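Local structure of C-glycoside 3-oxidase (Microbacterium trichothecenolyticum, 7DVE) at residues I27-A32 and R224-F229; L150-S155 and G500-A505; T277-W282 and P396-H401; A458-C461 and E466-G469. The protein catalyses the FAD-dependent oxidation of the C3 hydroxyl of the sugar in C-glycosides such as isoorientin and mangiferin, passing the electrons to oxygen to give hydrogen peroxide. One frame throughout, in Å; residues are numbered along the deposited sequence.

Contact 1: I27-A32 and R224-F229; sequences ILSERA and RGNPNF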
loop_
_atom_site.group_PDB
_atom_site.type_symbol
_atom_site.label_atom_id
_atom_site.label_comp_id
_atom_site.label_asym_id
_atom_site.label_seq_id
_atom_site.Cartn_x
_atom_site.Cartn_y
_atom_site.Cartn_z
ATOM N N ILE A 27 7.898 -10.101 -12.177
ATOM C CA ILE A 27 9.048 -10.960 -11.928
ATOM C C ILE A 27 8.915 -12.258 -12.689
ATOM O O ILE A 27 9.918 -12.822 -13.134
ATOM C CB ILE A 27 9.263 -11.219 -10.429
ATOM C CG1 ILE A 27 9.492 -9.901 -9.702
ATOM C CG2 ILE A 27 10.466 -12.166 -10.229
ATOM C CD1 ILE A 27 10.914 -9.374 -9.913
ATOM N N LEU A 28 7.694 -12.755 -12.879
ATOM C CA LEU A 28 7.573 -13.960 -13.687
ATOM C C LEU A 28 7.707 -13.656 -15.175
ATOM O O LEU A 28 8.195 -14.507 -15.925
ATOM C CB LEU A 28 6.256 -14.690 -13.376
ATOM C CG LEU A 28 6.152 -15.236 -11.940
ATOM C CD1 LEU A 28 4.726 -15.595 -11.527
ATOM C CD2 LEU A 28 7.102 -16.427 -11.736
ATOM N N SER A 29 7.321 -12.458 -15.631
ATOM C CA SER A 29 7.601 -12.111 -17.026
ATOM C C SER A 29 9.101 -11.985 -17.279
ATOM O O SER A 29 9.562 -12.230 -18.402
ATOM C CB SER A 29 6.887 -10.819 -17.421
ATOM O OG SER A 29 5.486 -10.927 -17.216
ATOM N N GLU A 30 9.875 -11.637 -16.247
ATOM C CA GLU A 30 11.332 -11.589 -16.379
ATOM C C GLU A 30 11.955 -12.987 -16.277
ATOM O O GLU A 30 12.573 -13.471 -17.229
ATOM C CB GLU A 30 11.933 -10.640 -15.328
ATOM C CG GLU A 30 11.800 -9.121 -15.636
ATOM C CD GLU A 30 12.134 -8.228 -14.425
ATOM O OE1 GLU A 30 12.340 -8.765 -13.315
ATOM O OE2 GLU A 30 12.180 -6.984 -14.574
ATOM N N ARG A 31 11.817 -13.655 -15.131
ATOM C CA ARG A 31 12.520 -14.923 -14.911
ATOM C C ARG A 31 11.789 -16.158 -15.440
ATOM O O ARG A 31 12.383 -17.241 -15.455
ATOM C CB ARG A 31 12.800 -15.131 -13.413
ATOM C CG ARG A 31 13.675 -14.048 -12.790
ATOM C CD ARG A 31 14.279 -14.503 -11.474
ATOM N NE ARG A 31 15.239 -13.536 -10.955
ATOM C CZ ARG A 31 16.114 -13.790 -9.990
ATOM N NH1 ARG A 31 16.184 -14.978 -9.415
ATOM N NH2 ARG A 31 16.929 -12.821 -9.583
ATOM N N ALA A 32 10.531 -16.051 -15.860
ATOM C CA ALA A 32 9.739 -17.229 -16.224
ATOM C C ALA A 32 8.873 -16.918 -17.439
ATOM O O ALA A 32 7.659 -17.128 -17.441
ATOM C CB ALA A 32 8.877 -17.689 -15.045
ATOM N N ARG A 224 3.163 -5.916 -20.047
ATOM C CA ARG A 224 2.200 -5.543 -21.083
ATOM C C ARG A 224 2.505 -6.196 -22.432
ATOM O O ARG A 224 1.576 -6.464 -23.202
ATOM C CB ARG A 224 2.145 -4.025 -21.239
ATOM C CG ARG A 224 1.293 -3.321 -20.201
ATOM C CD ARG A 224 1.144 -1.843 -20.538
ATOM N NE ARG A 224 2.380 -1.095 -20.339
ATOM C CZ ARG A 224 2.772 -0.600 -19.171
ATOM N NH1 ARG A 224 2.072 -0.801 -18.065
ATOM N NH2 ARG A 224 3.902 0.103 -19.109
ATOM N N GLY A 225 3.780 -6.454 -22.752
ATOM C CA GLY A 225 4.143 -7.116 -23.997
ATOM C C GLY A 225 4.259 -8.641 -23.949
ATOM O O GLY A 225 4.599 -9.275 -24.957
ATOM N N ASN A 226 3.982 -9.253 -22.808
ATOM C CA ASN A 226 4.140 -10.680 -22.570
ATOM C C ASN A 226 2.940 -11.438 -23.122
ATOM O O ASN A 226 1.861 -11.422 -22.511
ATOM C CB ASN A 226 4.300 -10.928 -21.066
ATOM C CG ASN A 226 4.472 -12.388 -20.718
ATOM O OD1 ASN A 226 4.455 -13.257 -21.585
ATOM N ND2 ASN A 226 4.676 -12.660 -19.435
ATOM N N PRO A 227 3.087 -12.129 -24.254
ATOM C CA PRO A 227 1.932 -12.830 -24.835
ATOM C C PRO A 227 1.388 -13.934 -23.949
ATOM O O PRO A 227 0.259 -14.378 -24.191
ATOM C CB PRO A 227 2.476 -13.383 -26.159
ATOM C CG PRO A 227 3.951 -13.398 -25.998
ATOM C CD PRO A 227 4.320 -12.327 -25.036
ATOM N N ASN A 228 2.128 -14.353 -22.920
ATOM C CA ASN A 228 1.688 -15.354 -21.954
ATOM C C ASN A 228 0.975 -14.749 -20.744
ATOM O O ASN A 228 0.577 -15.496 -19.835
ATOM C CB ASN A 228 2.895 -16.206 -21.500
ATOM C CG ASN A 228 3.462 -17.052 -22.629
ATOM O OD1 ASN A 228 2.719 -17.452 -23.517
ATOM N ND2 ASN A 228 4.774 -17.321 -22.609
ATOM N N PHE A 229 0.779 -13.429 -20.718
ATOM C CA PHE A 229 0.110 -12.742 -19.616
ATOM C C PHE A 229 -1.229 -12.180 -20.081
ATOM O O PHE A 229 -1.362 -11.733 -21.226
ATOM C CB PHE A 229 0.986 -11.610 -19.063
ATOM C CG PHE A 229 0.326 -10.793 -17.997
ATOM C CD1 PHE A 229 0.429 -11.159 -16.661
ATOM C CD2 PHE A 229 -0.400 -9.659 -18.320
ATOM C CE1 PHE A 229 -0.178 -10.417 -15.674
ATOM C CE2 PHE A 229 -1.014 -8.909 -17.330
ATOM C CZ PHE A 229 -0.900 -9.286 -16.011
#
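Asn226 and Ser29 meet through a single polar pair, and the asparagine amide uses both its ends. From CA, its CG stands anti to the backbone N (chi1 -180°), which carries the amide out of the loop and toward helix 19-31. CB only skirts the serine, 4.0 Å from Ser29 OG. Beyond CG the amide divides its work. ND2 points at the helix and donates to Ser29 OG, with 2.9 Å from Asn226 ND2 to Ser29 OG and an N-H...O angle of 152°; the hydroxyl lies close to the amide plane, and Ser29 CB follows at 3.5 Å from Asn226 ND2. OD1 turns back to its own loop and accepts from the backbone N of Asn228, with 2.9 Å between Asn226 OD1 and Asn228 N, the donor standing well above the carbonyl plane. That bond closes an Asx turn inside the type I beta turn from Asn226 to Phe229, where the chain leaves helix 215-224 and enters edge strand 229-232 of the parallel sheet. On the helix side, Ser29 OG is also bonded to Ala25 O one turn earlier, with a weak bond to Thr223 OG1. Both touching residues are buried. Helix 19-31 follows what is probably the glycine-rich turn of the Rossmann-type FAD-binding fold of GMC oxidoreductases, and the pair joins that helix to the loop that leads into the edge strand 229-232. With OD1 used by the turn and ND2 by the serine hydroxyl, the amide cannot flip without losing both bonds, and the buried Ser29 OG is satisfied by Asn226 and Ala25.

Contact 2: L150-S155 and G500-A505; sequences LDELLS and GARHIA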
loop_
_atom_site.group_PDB
_atom_site.type_symbol
_atom_site.label_atom_id
_atom_site.label_comp_id
_atom_site.label_asym_id
_atom_site.label_seq_id
_atom_site.Cartn_x
_atom_site.Cartn_y
_atom_site.Cartn_z
ATOM N N LEU A 150 17.344 -9.081 2.637
ATOM C CA LEU A 150 16.357 -8.007 2.741
ATOM C C LEU A 150 16.779 -6.805 1.898
ATOM O O LEU A 150 15.971 -6.264 1.140
ATOM C CB LEU A 150 16.135 -7.615 4.210
ATOM C CG LEU A 150 15.213 -6.410 4.517
ATOM C CD1 LEU A 150 13.914 -6.501 3.768
ATOM C CD2 LEU A 150 14.947 -6.258 6.016
ATOM N N ASP A 151 18.049 -6.405 1.979
ATOM C CA ASP A 151 18.521 -5.249 1.210
ATOM C C ASP A 151 18.410 -5.477 -0.300
ATOM O O ASP A 151 17.967 -4.585 -1.037
ATOM C CB ASP A 151 19.959 -4.914 1.605
ATOM C CG ASP A 151 20.033 -4.095 2.895
ATOM O OD1 ASP A 151 18.976 -3.628 3.378
ATOM O OD2 ASP A 151 21.142 -3.929 3.441
ATOM N N GLU A 152 18.773 -6.675 -0.775
ATOM C CA GLU A 152 18.610 -6.985 -2.195
ATOM C C GLU A 152 17.136 -6.966 -2.616
ATOM O O GLU A 152 16.798 -6.459 -3.699
ATOM C CB GLU A 152 19.273 -8.331 -2.515
ATOM C CG GLU A 152 18.840 -8.937 -3.843
ATOM C CD GLU A 152 19.306 -10.365 -4.025
ATOM O OE1 GLU A 152 20.493 -10.562 -4.336
ATOM O OE2 GLU A 152 18.493 -11.302 -3.854
ATOM N N LEU A 153 16.231 -7.478 -1.769
ATOM C CA LEU A 153 14.811 -7.415 -2.118
ATOM C C LEU A 153 14.301 -5.976 -2.151
ATOM O O LEU A 153 13.492 -5.614 -3.015
ATOM C CB LEU A 153 13.978 -8.244 -1.140
ATOM C CG LEU A 153 14.295 -9.741 -1.175
ATOM C CD1 LEU A 153 13.370 -10.484 -0.211
ATOM C CD2 LEU A 153 14.190 -10.276 -2.601
ATOM N N LEU A 154 14.727 -5.143 -1.206
ATOM C CA LEU A 154 14.268 -3.757 -1.220
ATOM C C LEU A 154 14.816 -3.012 -2.442
ATOM O O LEU A 154 14.101 -2.204 -3.052
ATOM C CB LEU A 154 14.661 -3.057 0.075
ATOM C CG LEU A 154 14.057 -3.587 1.366
ATOM C CD1 LEU A 154 14.956 -3.215 2.519
ATOM C CD2 LEU A 154 12.628 -3.028 1.606
ATOM N N SER A 155 16.076 -3.272 -2.822
ATOM C CA SER A 155 16.599 -2.708 -4.070
ATOM C C SER A 155 15.759 -3.136 -5.266
ATOM O O SER A 155 15.393 -2.306 -6.107
ATOM C CB SER A 155 18.055 -3.119 -4.284
ATOM O OG SER A 155 18.896 -2.497 -3.331
ATOM N N GLY A 500 8.812 -14.028 -3.249
ATOM C CA GLY A 500 7.821 -15.055 -3.564
ATOM C C GLY A 500 7.775 -15.406 -5.043
ATOM O O GLY A 500 7.728 -16.583 -5.415
ATOM N N ALA A 501 7.774 -14.386 -5.906
ATOM C CA ALA A 501 7.728 -14.618 -7.347
ATOM C C ALA A 501 9.006 -15.272 -7.857
ATOM O O ALA A 501 8.949 -16.107 -8.769
ATOM C CB ALA A 501 7.467 -13.303 -8.082
ATOM N N ARG A 502 10.160 -14.929 -7.278
ATOM C CA ARG A 502 11.380 -15.654 -7.621
ATOM C C ARG A 502 11.265 -17.121 -7.250
ATOM O O ARG A 502 11.742 -17.997 -7.981
ATOM C CB ARG A 502 12.577 -15.034 -6.911
ATOM C CG ARG A 502 12.962 -13.697 -7.414
ATOM C CD ARG A 502 14.055 -13.155 -6.543
ATOM N NE ARG A 502 14.838 -12.146 -7.243
ATOM C CZ ARG A 502 15.835 -11.475 -6.693
ATOM N NH1 ARG A 502 16.207 -11.693 -5.440
ATOM N NH2 ARG A 502 16.474 -10.561 -7.415
ATOM N N HIS A 503 10.645 -17.415 -6.101
ATOM C CA HIS A 503 10.454 -18.812 -5.721
ATOM C C HIS A 503 9.563 -19.547 -6.717
ATOM O O HIS A 503 9.867 -20.677 -7.123
ATOM C CB HIS A 503 9.871 -18.926 -4.313
ATOM C CG HIS A 503 9.865 -20.335 -3.806
ATOM N ND1 HIS A 503 8.710 -21.075 -3.656
ATOM C CD2 HIS A 503 10.884 -21.162 -3.481
ATOM C CE1 HIS A 503 9.014 -22.285 -3.232
ATOM N NE2 HIS A 503 10.328 -22.364 -3.123
ATOM N N ILE A 504 8.457 -18.922 -7.120
ATOM C CA ILE A 504 7.577 -19.564 -8.100
ATOM C C ILE A 504 8.323 -19.802 -9.415
ATOM O O ILE A 504 8.159 -20.849 -10.055
ATOM C CB ILE A 504 6.291 -18.736 -8.303
ATOM C CG1 ILE A 504 5.399 -18.824 -7.064
ATOM C CG2 ILE A 504 5.510 -19.212 -9.519
ATOM C CD1 ILE A 504 4.132 -18.026 -7.192
ATOM N N ALA A 505 9.167 -18.843 -9.833
ATOM C CA ALA A 505 9.982 -19.043 -11.036
ATOM C C ALA A 505 10.944 -20.216 -10.875
ATOM O O ALA A 505 11.117 -21.015 -11.804
ATOM C CB ALA A 505 10.759 -17.772 -11.377
#
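A partly buried salt bridge between two helices of the GMC oxidoreductase fold joins Glu152 on helix 149-161 to Arg502 on helix 490-510. The second is the C-terminal helix of the chain, and it also packs on helix 19-31 of the Rossmann-type fold through Ala501 and Ile504. The backbones stay well apart, 10.5 Å at their nearest CA atoms, Leu153 CA and Gly500 CA, so long side chains must span the gap. Arg502 does most of the reaching: its chain is extended from CG to NE, which sets the guanidinium beside the other helix. Glu152 answers with CG anti to the backbone N (chi1 164°), directing its carboxylate outward to meet it. The two flat groups stand almost perpendicular, 83° between their planes, so they share one bond rather than a side-by-side pair. Beside the charged pair, Leu153 turns its CD2 methyl to 3.8 Å from Arg502 NH1; Leu153 also touches Ala495, Val498 and Arg499 of helix 490-510. Arg31 comes close to Arg502 NH2 with like charge, and Glu156 makes a long, weak ion pair with the same nitrogen; the nearby carboxylates probably offset the crowding of positive charge. In the bridge itself Arg502 NH1 lies 2.8 Å from Glu152 OE2, an N-H...O angle of 143°, with the oxygen near the guanidinium plane but met from above the carboxylate plane.

Contact 3: T277-W282 and P396-H401; sequences TPQLLW and PAMQLH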
loop_
_atom_site.group_PDB
_atom_site.type_symbol
_atom_site.label_atom_id
_atom_site.label_comp_id
_atom_site.label_asym_id
_atom_site.label_seq_id
_atom_site.Cartn_x
_atom_site.Cartn_y
_atom_site.Cartn_z
ATOM N N THR A 277 -7.708 -10.426 1.148
ATOM C CA THR A 277 -6.942 -11.669 1.015
ATOM C C THR A 277 -7.329 -12.686 2.084
ATOM O O THR A 277 -7.663 -13.835 1.726
ATOM C CB THR A 277 -5.436 -11.357 1.046
ATOM O OG1 THR A 277 -5.073 -10.590 -0.106
ATOM C CG2 THR A 277 -4.607 -12.630 1.100
ATOM N N PRO A 278 -7.314 -12.352 3.389
ATOM C CA PRO A 278 -7.909 -13.287 4.371
ATOM C C PRO A 278 -9.362 -13.610 4.068
ATOM O O PRO A 278 -9.781 -14.753 4.289
ATOM C CB PRO A 278 -7.776 -12.551 5.715
ATOM C CG PRO A 278 -6.784 -11.484 5.495
ATOM C CD PRO A 278 -6.834 -11.116 4.035
ATOM N N GLN A 279 -10.145 -12.634 3.577
ATOM C CA GLN A 279 -11.526 -12.909 3.175
ATOM C C GLN A 279 -11.605 -14.063 2.181
ATOM O O GLN A 279 -12.365 -15.025 2.381
ATOM C CB GLN A 279 -12.158 -11.650 2.580
ATOM C CG GLN A 279 -13.659 -11.749 2.352
ATOM C CD GLN A 279 -14.214 -10.505 1.704
ATOM O OE1 GLN A 279 -13.590 -9.915 0.808
ATOM N NE2 GLN A 279 -15.380 -10.078 2.161
ATOM N N LEU A 280 -10.830 -13.973 1.090
ATOM C CA LEU A 280 -10.873 -15.004 0.062
ATOM C C LEU A 280 -10.414 -16.345 0.614
ATOM O O LEU A 280 -11.020 -17.383 0.318
ATOM C CB LEU A 280 -10.020 -14.584 -1.136
ATOM C CG LEU A 280 -9.756 -15.649 -2.198
ATOM C CD1 LEU A 280 -11.074 -16.186 -2.752
ATOM C CD2 LEU A 280 -8.882 -15.072 -3.308
ATOM N N LEU A 281 -9.358 -16.345 1.441
ATOM C CA LEU A 281 -8.879 -17.611 1.998
ATOM C C LEU A 281 -9.927 -18.234 2.923
ATOM O O LEU A 281 -10.161 -19.443 2.876
ATOM C CB LEU A 281 -7.545 -17.416 2.737
ATOM C CG LEU A 281 -6.263 -16.924 2.020
ATOM C CD1 LEU A 281 -4.994 -17.509 2.640
ATOM C CD2 LEU A 281 -6.291 -17.172 0.522
ATOM N N TRP A 282 -10.587 -17.418 3.750
ATOM C CA TRP A 282 -11.661 -17.925 4.612
ATOM C C TRP A 282 -12.799 -18.507 3.783
ATOM O O TRP A 282 -13.255 -19.628 4.032
ATOM C CB TRP A 282 -12.172 -16.812 5.531
ATOM C CG TRP A 282 -13.372 -17.201 6.368
ATOM C CD1 TRP A 282 -14.690 -17.110 6.016
ATOM C CD2 TRP A 282 -13.351 -17.721 7.700
ATOM N NE1 TRP A 282 -15.489 -17.562 7.040
ATOM C CE2 TRP A 282 -14.689 -17.941 8.085
ATOM C CE3 TRP A 282 -12.328 -18.025 8.602
ATOM C CZ2 TRP A 282 -15.031 -18.452 9.338
ATOM C CZ3 TRP A 282 -12.669 -18.551 9.847
ATOM C CH2 TRP A 282 -14.004 -18.758 10.200
ATOM N N PRO A 396 -17.751 -13.126 2.268
ATOM C CA PRO A 396 -18.164 -13.154 3.680
ATOM C C PRO A 396 -17.865 -11.832 4.363
ATOM O O PRO A 396 -16.756 -11.295 4.255
ATOM C CB PRO A 396 -17.355 -14.307 4.283
ATOM C CG PRO A 396 -16.829 -15.091 3.147
ATOM C CD PRO A 396 -17.031 -14.343 1.862
ATOM N N ALA A 397 -18.880 -11.291 5.039
ATOM C CA ALA A 397 -18.770 -9.957 5.605
ATOM C C ALA A 397 -17.749 -9.942 6.733
ATOM O O ALA A 397 -17.581 -10.924 7.455
ATOM C CB ALA A 397 -20.128 -9.461 6.101
ATOM N N MET A 398 -17.044 -8.817 6.857
ATOM C CA MET A 398 -15.990 -8.618 7.845
ATOM C C MET A 398 -16.510 -7.972 9.118
ATOM O O MET A 398 -17.387 -7.102 9.098
ATOM C CB MET A 398 -14.837 -7.751 7.307
ATOM C CG MET A 398 -14.481 -7.900 5.849
ATOM S SD MET A 398 -13.256 -6.662 5.352
ATOM C CE MET A 398 -12.441 -7.565 4.022
ATOM N N GLN A 399 -15.929 -8.412 10.226
ATOM C CA GLN A 399 -16.038 -7.762 11.518
ATOM C C GLN A 399 -14.613 -7.468 11.955
ATOM O O GLN A 399 -13.746 -8.346 11.884
ATOM C CB GLN A 399 -16.771 -8.637 12.549
ATOM C CG GLN A 399 -16.714 -8.072 13.951
ATOM C CD GLN A 399 -17.483 -6.759 14.064
ATOM O OE1 GLN A 399 -18.600 -6.647 13.542
ATOM N NE2 GLN A 399 -16.893 -5.758 14.739
ATOM N N LEU A 400 -14.355 -6.226 12.329
ATOM C CA LEU A 400 -13.023 -5.776 12.697
ATOM C C LEU A 400 -12.934 -5.702 14.215
ATOM O O LEU A 400 -13.802 -5.103 14.865
ATOM C CB LEU A 400 -12.712 -4.416 12.065
ATOM C CG LEU A 400 -12.442 -4.346 10.547
ATOM C CD1 LEU A 400 -11.877 -2.977 10.148
ATOM C CD2 LEU A 400 -11.531 -5.470 10.078
ATOM N N HIS A 401 -11.899 -6.326 14.777
ATOM C CA HIS A 401 -11.625 -6.288 16.208
ATOM C C HIS A 401 -10.308 -5.549 16.409
ATOM O O HIS A 401 -9.271 -5.979 15.894
ATOM C CB HIS A 401 -11.540 -7.695 16.800
ATOM C CG HIS A 401 -12.835 -8.452 16.796
ATOM N ND1 HIS A 401 -13.731 -8.390 17.841
ATOM C CD2 HIS A 401 -13.349 -9.342 15.914
ATOM C CE1 HIS A 401 -14.760 -9.179 17.588
ATOM N NE2 HIS A 401 -14.554 -9.770 16.426
#
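Helix 276-283 and strand 396-401 cross with their N-to-C directions 131° apart; the axes of the two short segments approach to 9.3 Å, and the backbones come nearest at the start of the strand, where Gln279 CA is 6.7 Å from Pro396 CA. Gln279 bridges that gap. Its CG stands anti to the backbone N (chi1 -170°) and the extended chain delivers the amide to the strand, where Gln279 NE2 donates to Pro396 O at 2.8 Å. The bond is almost straight, 173° at the hydrogen; the oxygen lies in the amide plane, but the donor sits above the proline carbonyl plane. The Met398 side chain crosses that of Gln279 at about a right angle, its methyl reaching the amide, with Met398 CE 4.1 Å from Gln279 CD. Trp282 offers its indole edge to the proline ring, Trp282 CD1 lying 4.1 Å from Pro396 CG, while Arg287 makes a cation-pi contact with the indole. Gln279 NE2 donates also to Asp391 OD2. The glutamine side chain lies about 6 Å from the FAD. With two acceptors on its nitrogen, this buried amide is fixed in rotation, tying the helix beside the cofactor to the strand pair 382-386 and 396-401.

Contact 4: A458-C461 and E466-G469; sequences ASVC and EVWG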
loop_
_atom_site.group_PDB
_atom_site.type_symbol
_atom_site.label_atom_id
_atom_site.label_comp_id
_atom_site.label_asym_id
_atom_site.label_seq_id
_atom_site.Cartn_x
_atom_site.Cartn_y
_atom_site.Cartn_z
ATOM N N ALA A 458 1.787 -19.080 14.529
ATOM C CA ALA A 458 1.886 -17.638 14.660
ATOM C C ALA A 458 2.134 -16.928 13.328
ATOM O O ALA A 458 2.424 -15.732 13.331
ATOM C CB ALA A 458 2.987 -17.294 15.668
ATOM N N SER A 459 2.020 -17.629 12.197
ATOM C CA SER A 459 2.194 -17.025 10.879
ATOM C C SER A 459 1.287 -17.731 9.879
ATOM O O SER A 459 0.916 -18.890 10.066
ATOM C CB SER A 459 3.664 -17.101 10.391
ATOM O OG SER A 459 4.167 -18.442 10.374
ATOM N N VAL A 460 0.966 -17.036 8.791
ATOM C CA VAL A 460 0.166 -17.607 7.709
ATOM C C VAL A 460 1.046 -18.174 6.587
ATOM O O VAL A 460 0.658 -19.130 5.905
ATOM C CB VAL A 460 -0.833 -16.558 7.176
ATOM C CG1 VAL A 460 -1.482 -17.014 5.893
ATOM C CG2 VAL A 460 -1.920 -16.312 8.221
ATOM N N CYS A 461 2.249 -17.639 6.390
ATOM C CA CYS A 461 3.036 -18.094 5.254
ATOM C C CYS A 461 4.513 -18.176 5.613
ATOM O O CYS A 461 4.964 -17.675 6.645
ATOM C CB CYS A 461 2.831 -17.188 4.026
ATOM S SG CYS A 461 3.327 -15.475 4.280
ATOM N N GLU A 466 4.560 -18.552 0.897
ATOM C CA GLU A 466 3.679 -19.683 0.646
ATOM C C GLU A 466 2.962 -20.078 1.935
ATOM O O GLU A 466 3.608 -20.248 2.971
ATOM C CB GLU A 466 4.488 -20.857 0.106
ATOM C CG GLU A 466 3.681 -21.940 -0.554
ATOM C CD GLU A 466 4.577 -23.030 -1.123
ATOM O OE1 GLU A 466 5.810 -22.970 -0.898
ATOM O OE2 GLU A 466 4.044 -23.943 -1.790
ATOM N N VAL A 467 1.637 -20.229 1.876
ATOM C CA VAL A 467 0.868 -20.392 3.109
ATOM C C VAL A 467 1.018 -21.818 3.634
ATOM O O VAL A 467 0.941 -22.799 2.880
ATOM C CB VAL A 467 -0.615 -19.994 2.917
ATOM C CG1 VAL A 467 -0.767 -18.703 2.080
ATOM C CG2 VAL A 467 -1.457 -21.120 2.360
ATOM N N TRP A 468 1.282 -21.927 4.933
ATOM C CA TRP A 468 1.419 -23.220 5.591
ATOM C C TRP A 468 0.195 -24.093 5.354
ATOM O O TRP A 468 -0.933 -23.693 5.649
ATOM C CB TRP A 468 1.605 -23.018 7.092
ATOM C CG TRP A 468 2.721 -22.090 7.469
ATOM C CD1 TRP A 468 2.608 -20.887 8.107
ATOM C CD2 TRP A 468 4.123 -22.305 7.257
ATOM N NE1 TRP A 468 3.853 -20.341 8.307
ATOM C CE2 TRP A 468 4.801 -21.189 7.787
ATOM C CE3 TRP A 468 4.873 -23.335 6.673
ATOM C CZ2 TRP A 468 6.199 -21.073 7.752
ATOM C CZ3 TRP A 468 6.270 -23.212 6.626
ATOM C CH2 TRP A 468 6.913 -22.093 7.170
ATOM N N GLY A 469 0.416 -25.302 4.839
ATOM C CA GLY A 469 -0.661 -26.254 4.692
ATOM C C GLY A 469 -1.411 -26.196 3.381
ATOM O O GLY A 469 -2.179 -27.123 3.083
#
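Hydrogen bonding between Ser459-Val460 and Trp468 carries this contact, backed by C-H...O contacts and packing. Trp468 supplies both donors. Its backbone N reaches Val460 O, with 3.0 Å between Trp468 N and Val460 O, and its indole nitrogen reaches the serine, with 2.8 Å between Trp468 NE1 and Ser459 OG at an N-H...O angle of 149°. The hydroxyl sits at the ring edge, tilted 20° from the plane; the serine torsion (chi1 56°) places OG between backbone N and carbonyl carbon, from where it meets the indole N-H. Two C-H...O contacts supplement these: Val467 CA lies 3.1 Å from Val460 O, and Cys461 CA is 3.2 Å from Glu466 O. Val460 O thus faces both the amide of Trp468 and the CA of Val467. Packing completes the account. The peptide of Cys461 passes over one face of the indole, its C 3.3 Å above the ring plane toward the rim. Val460 CG1 and Val467 CG1 approach to 4.2 Å; Val467 and Cys461 both touch Val475 of strand 473-475, while Val460 rests on Ala290. Glu466 turns its carboxylate to the backbone N of Gly472. A single beta bridge, Cys461 with Val467, brings the two passages together across a four-residue connection: a loop closed by one isolated beta bridge and by the indole-serine bond, leading into edge strand 473-475 of the Rossmann-type parallel sheet.

Contacts 1 and 2 share neighbouring helices: the first helix of the chain, 19-31, packs on the last, 490-510, Ile27 and Leu28 lying on Ala501 and Ala505, with centres 16 Å apart, and their segments alternate along the chain. Contacts 3 and 4 follow in series, 16 Å between centres, and both are nested within the long loop that contact 2 closes. Contact 4 touches contact 2 where Glu466 meets His503, whereas contact 3 stays about 13 Å from contact 2 at the nearest atoms. Contacts 1 and 4 thus lie beside the edge strands 229-232 and 473-475 of the parallel sheet, and contact 3 joins a helix near the FAD to the separate strand pair 382-386 and 396-401.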